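Local coordinates for interferon gamma (Paralichthys olivaceus, PDB 6F1E), which acts as a homodimeric type II interferon, a secreted cytokine that binds interferon gamma receptor 1 and activates macrophages and neutrophils, at the interface of chains A and B. Residues are numbered along the deposited sequence; one frame, centred on the assembly and turned at random. Chains: chain A/B, Interferon gamma.

Contact 1: the interface of chains A and B. Residues chain A 11, 31-32, 55, 58; chain B 135-136, 138-139, 142.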
# COMPACT_ATOMS: atom_id res chain seq x y z
N ILE A 11 22.54 13.94 -9.91
CA ILE A 11 21.58 13.20 -10.74
C ILE A 11 21.98 13.22 -12.21
O ILE A 11 21.98 12.17 -12.87
CB ILE A 11 20.12 13.73 -10.59
CG1 ILE A 11 19.50 13.22 -9.28
CG2 ILE A 11 19.24 13.31 -11.79
CD1 ILE A 11 18.22 13.96 -8.88
N VAL A 31 7.31 6.28 -14.53
CA VAL A 31 7.40 5.30 -13.45
C VAL A 31 6.38 5.65 -12.33
O VAL A 31 5.59 4.82 -11.88
CB VAL A 31 8.83 5.20 -12.90
CG1 VAL A 31 8.90 4.17 -11.76
CG2 VAL A 31 9.82 4.85 -14.01
N PHE A 32 6.40 6.92 -11.92
CA PHE A 32 5.61 7.45 -10.83
C PHE A 32 4.58 8.44 -11.36
O PHE A 32 4.94 9.50 -11.92
CB PHE A 32 6.54 8.14 -9.85
CG PHE A 32 7.56 7.21 -9.25
CD1 PHE A 32 7.15 6.15 -8.46
CD2 PHE A 32 8.88 7.38 -9.47
CE1 PHE A 32 8.05 5.27 -7.88
CE2 PHE A 32 9.81 6.51 -8.89
CZ PHE A 32 9.39 5.45 -8.10
N TYR A 55 11.89 4.54 -4.10
CA TYR A 55 13.23 4.98 -4.55
C TYR A 55 14.34 4.38 -3.73
O TYR A 55 15.41 4.09 -4.23
CB TYR A 55 13.36 6.51 -4.46
CG TYR A 55 12.98 7.22 -5.73
CD1 TYR A 55 13.79 7.11 -6.87
CD2 TYR A 55 11.85 8.04 -5.79
CE1 TYR A 55 13.47 7.79 -8.04
CE2 TYR A 55 11.52 8.73 -6.96
CZ TYR A 55 12.33 8.61 -8.08
OH TYR A 55 12.01 9.27 -9.25
N LEU A 58 14.73 0.98 -5.10
CA LEU A 58 15.30 1.07 -6.42
C LEU A 58 16.79 1.20 -6.33
O LEU A 58 17.54 0.43 -6.94
CB LEU A 58 14.81 2.33 -7.17
CG LEU A 58 13.71 2.27 -8.21
CD1 LEU A 58 13.51 3.63 -8.82
CD2 LEU A 58 14.08 1.27 -9.30
N ALA B 135 12.94 6.47 -13.53
CA ALA B 135 12.89 6.86 -12.12
C ALA B 135 13.95 7.91 -11.75
O ALA B 135 13.64 8.97 -11.14
CB ALA B 135 13.09 5.64 -11.25
N LEU B 136 15.19 7.63 -12.16
CA LEU B 136 16.32 8.56 -11.94
C LEU B 136 16.00 9.95 -12.44
O LEU B 136 16.13 10.94 -11.69
CB LEU B 136 17.58 8.05 -12.61
CG LEU B 136 18.95 8.19 -11.93
CD1 LEU B 136 18.87 7.93 -10.44
CD2 LEU B 136 19.93 7.22 -12.60
N GLU B 138 13.03 11.19 -12.91
CA GLU B 138 11.87 11.69 -12.21
C GLU B 138 12.22 12.09 -10.77
O GLU B 138 11.49 12.89 -10.15
CB GLU B 138 10.75 10.65 -12.23
CG GLU B 138 10.24 10.27 -13.64
CD GLU B 138 9.23 9.14 -13.61
OE1 GLU B 138 8.41 9.09 -12.65
OE2 GLU B 138 9.22 8.29 -14.54
N LEU B 139 13.35 11.58 -10.25
CA LEU B 139 13.76 11.88 -8.87
C LEU B 139 13.79 13.36 -8.53
O LEU B 139 13.44 13.74 -7.44
CB LEU B 139 15.09 11.21 -8.51
CG LEU B 139 15.61 11.38 -7.06
CD1 LEU B 139 14.57 11.15 -5.93
CD2 LEU B 139 16.80 10.46 -6.84
N MET B 142 10.34 14.69 -7.97
CA MET B 142 9.75 13.98 -6.85
C MET B 142 10.34 14.46 -5.52
O MET B 142 9.59 14.69 -4.55
CB MET B 142 9.84 12.48 -7.05
CG MET B 142 8.86 11.96 -8.13
SD MET B 142 7.17 12.00 -7.52
CE MET B 142 6.16 11.70 -8.96
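B:Leu139 lays its CD1 methyl over the middle of the A:Tyr55 ring, 3.9 Å from the ring centroid, in a CH-pi contact at the apolar centre of this patch. The setting is the intertwined homodimer of the type II interferons, in which a late helix of one subunit (129-150 in chain B) packs into the helical bundle of the other. CG of B:Leu139 stands anti to its backbone N (chi1 -177°), which carries the branch across the phenol; the CZ atom of A:Phe32, from tyrosine's own chain, backs the opposite face toward the rim. Beyond B:Leu139, the CD1 tip of A:Ile11 reaches its CG at 4.1 Å. On another flank the CE methyl of B:Met142 rests against CB of A:Phe32, at 3.7 Å. Polar groups begin at the phenol tip, where A:Tyr55 OH donates to B:Ala135 O at 2.5 Å, the oxygen lying in the ring plane at its edge while the hydroxyl comes in tilted from the carbonyl plane. B:Leu139 N is 2.9 Å from the phenol OH, but its N-H is turned to B:Ala135 O within the helix, so the hydroxyl joins a carbonyl already in use. At the rim B:Glu138, extended beyond CG, turns its carboxylate to two successive amides: OE2 takes A:Val31 N at 2.8 Å and OE1 takes A:Phe32 N at 3.1 Å. Both oxygens use syn lone pairs, and the bonds are nearly straight, 160° and 158° at H.

Contact 2: the interface of chains A and B. Residues chain A 15, 18, 20, 25-26; chain B 133-134, 136-137.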
# COMPACT_ATOMS: atom_id res chain seq x y z
N LEU A 15 22.89 10.14 -14.81
CA LEU A 15 22.20 9.90 -16.06
C LEU A 15 23.16 9.59 -17.22
O LEU A 15 22.77 8.93 -18.18
CB LEU A 15 21.27 11.08 -16.38
CG LEU A 15 20.02 11.12 -15.48
CD1 LEU A 15 19.38 12.51 -15.49
CD2 LEU A 15 19.04 10.02 -15.87
N TYR A 18 23.38 5.93 -16.86
CA TYR A 18 22.02 5.37 -16.96
C TYR A 18 21.33 6.05 -18.13
O TYR A 18 20.45 6.91 -17.96
CB TYR A 18 21.27 5.56 -15.65
CG TYR A 18 21.74 4.62 -14.57
CD1 TYR A 18 21.45 3.26 -14.65
CD2 TYR A 18 22.51 5.06 -13.48
CE1 TYR A 18 21.88 2.36 -13.68
CE2 TYR A 18 22.94 4.16 -12.50
CZ TYR A 18 22.62 2.81 -12.61
OH TYR A 18 23.00 1.87 -11.69
N ILE A 20 19.50 6.36 -21.80
CA ILE A 20 18.50 5.71 -22.64
C ILE A 20 18.02 6.65 -23.70
O ILE A 20 18.25 7.87 -23.62
CB ILE A 20 17.31 5.16 -21.82
CG1 ILE A 20 16.67 6.26 -20.98
CG2 ILE A 20 17.76 3.99 -20.93
CD1 ILE A 20 15.25 5.92 -20.60
N ARG A 25 12.31 6.60 -23.05
CA ARG A 25 12.14 7.42 -21.85
C ARG A 25 10.75 8.04 -21.89
O ARG A 25 10.01 7.93 -20.92
CB ARG A 25 13.23 8.54 -21.81
CG ARG A 25 13.06 9.65 -20.75
CD ARG A 25 14.27 10.62 -20.62
NE ARG A 25 15.52 9.96 -20.25
CZ ARG A 25 15.76 9.34 -19.07
NH1 ARG A 25 14.86 9.26 -18.11
NH2 ARG A 25 16.94 8.77 -18.83
N PHE A 26 10.41 8.69 -23.00
CA PHE A 26 9.11 9.31 -23.15
C PHE A 26 8.18 8.47 -24.08
O PHE A 26 7.65 8.95 -25.10
CB PHE A 26 9.29 10.75 -23.62
CG PHE A 26 10.15 11.57 -22.71
CD1 PHE A 26 9.71 11.91 -21.45
CD2 PHE A 26 11.41 12.00 -23.11
CE1 PHE A 26 10.51 12.68 -20.60
CE2 PHE A 26 12.22 12.77 -22.27
CZ PHE A 26 11.77 13.10 -21.01
N SER B 133 16.37 4.22 -15.07
CA SER B 133 16.79 5.47 -15.64
C SER B 133 15.66 6.43 -15.74
O SER B 133 15.90 7.64 -15.72
CB SER B 133 17.37 5.28 -17.04
OG SER B 133 17.71 6.56 -17.58
N LYS B 134 14.44 5.92 -15.93
CA LYS B 134 13.24 6.80 -15.93
C LYS B 134 12.98 7.36 -14.52
O LYS B 134 12.87 8.58 -14.35
CB LYS B 134 12.00 6.08 -16.49
CG LYS B 134 12.02 5.95 -18.02
CD LYS B 134 10.92 5.04 -18.54
CE LYS B 134 9.59 5.77 -18.59
NZ LYS B 134 8.62 5.00 -19.42
N LEU B 136 15.19 7.63 -12.16
CA LEU B 136 16.32 8.56 -11.94
C LEU B 136 16.00 9.95 -12.44
O LEU B 136 16.13 10.94 -11.69
CB LEU B 136 17.58 8.05 -12.61
CG LEU B 136 18.95 8.19 -11.93
CD1 LEU B 136 18.87 7.93 -10.44
CD2 LEU B 136 19.93 7.22 -12.60
N TRP B 137 15.53 10.05 -13.69
CA TRP B 137 15.11 11.36 -14.23
C TRP B 137 13.93 12.00 -13.45
O TRP B 137 13.84 13.21 -13.36
CB TRP B 137 14.73 11.17 -15.67
CG TRP B 137 14.40 12.40 -16.44
CD1 TRP B 137 13.29 13.21 -16.33
CD2 TRP B 137 15.16 12.92 -17.53
NE1 TRP B 137 13.35 14.23 -17.26
CE2 TRP B 137 14.48 14.06 -18.01
CE3 TRP B 137 16.38 12.54 -18.13
CZ2 TRP B 137 14.97 14.82 -19.08
CZ3 TRP B 137 16.87 13.29 -19.19
CH2 TRP B 137 16.17 14.42 -19.65
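The guanidinium of A:Arg25 lies over the B:Trp137 indole with the two planes 24° apart, CZ standing 3.4 Å from CE3. Although the flat groups are close to parallel, the side chains as a whole meet at about a right angle. A:Arg25 CD sits over the face of the six-membered ring in a CH-pi contact, off centre only with respect to the whole indole. The opposite face of the guanidinium is covered by the CD1 methyl of A:Ile20, from its own chain. The bend at chi3 (-60°) turns the arginine head end-on to B:Ser133, which it grips with two nitrogens. NH1 donates to the serine carbonyl O at 3.1 Å, with the acceptor in the guanidinium plane and the N-H well aligned, 167° at H, though the nitrogen comes from above the carbonyl plane. NH2 reaches the hydroxyl OG at 2.7 Å by a more bent bond, tilted from the guanidinium plane. The serine hydroxyl in turn donates to A:Tyr18 O, 2.8 Å away, approaching from above the carbonyl plane. A:Phe26 brings its CZ tip over the indole on the face that A:Arg25 also covers, 4.1 Å from B:Trp137 CZ2. The CD1 methyl of A:Leu15 meets B:Trp137 CE3, these side chains also crossing at about a right angle. CD2 of B:Leu136 packs at 3.5 Å on A:Tyr18 CD2. In the fold, the end of helix 5-17, the short helix 22-25 and adjoining loop residues of chain A together cover the early turns of partner helix 129-150.

The C-alpha centres of contact 1 and contact 2 are about 9 Å apart, and the two are best read as adjoining stretches of one surface. Both use helix 129-150 of chain B and share B:Leu136; helix 5-17 of chain A also serves both. Contact 1 brings in chain A helix 41-64 and a loop, whereas contact 2 adds helix 22-25 and its flanking segments. One helix is therefore recognised from several sides by elements of the other subunit. Two-fold symmetry repeats both contacts with the chains exchanged, consistent with an interlocked homodimer whose subunits complete each other's fold.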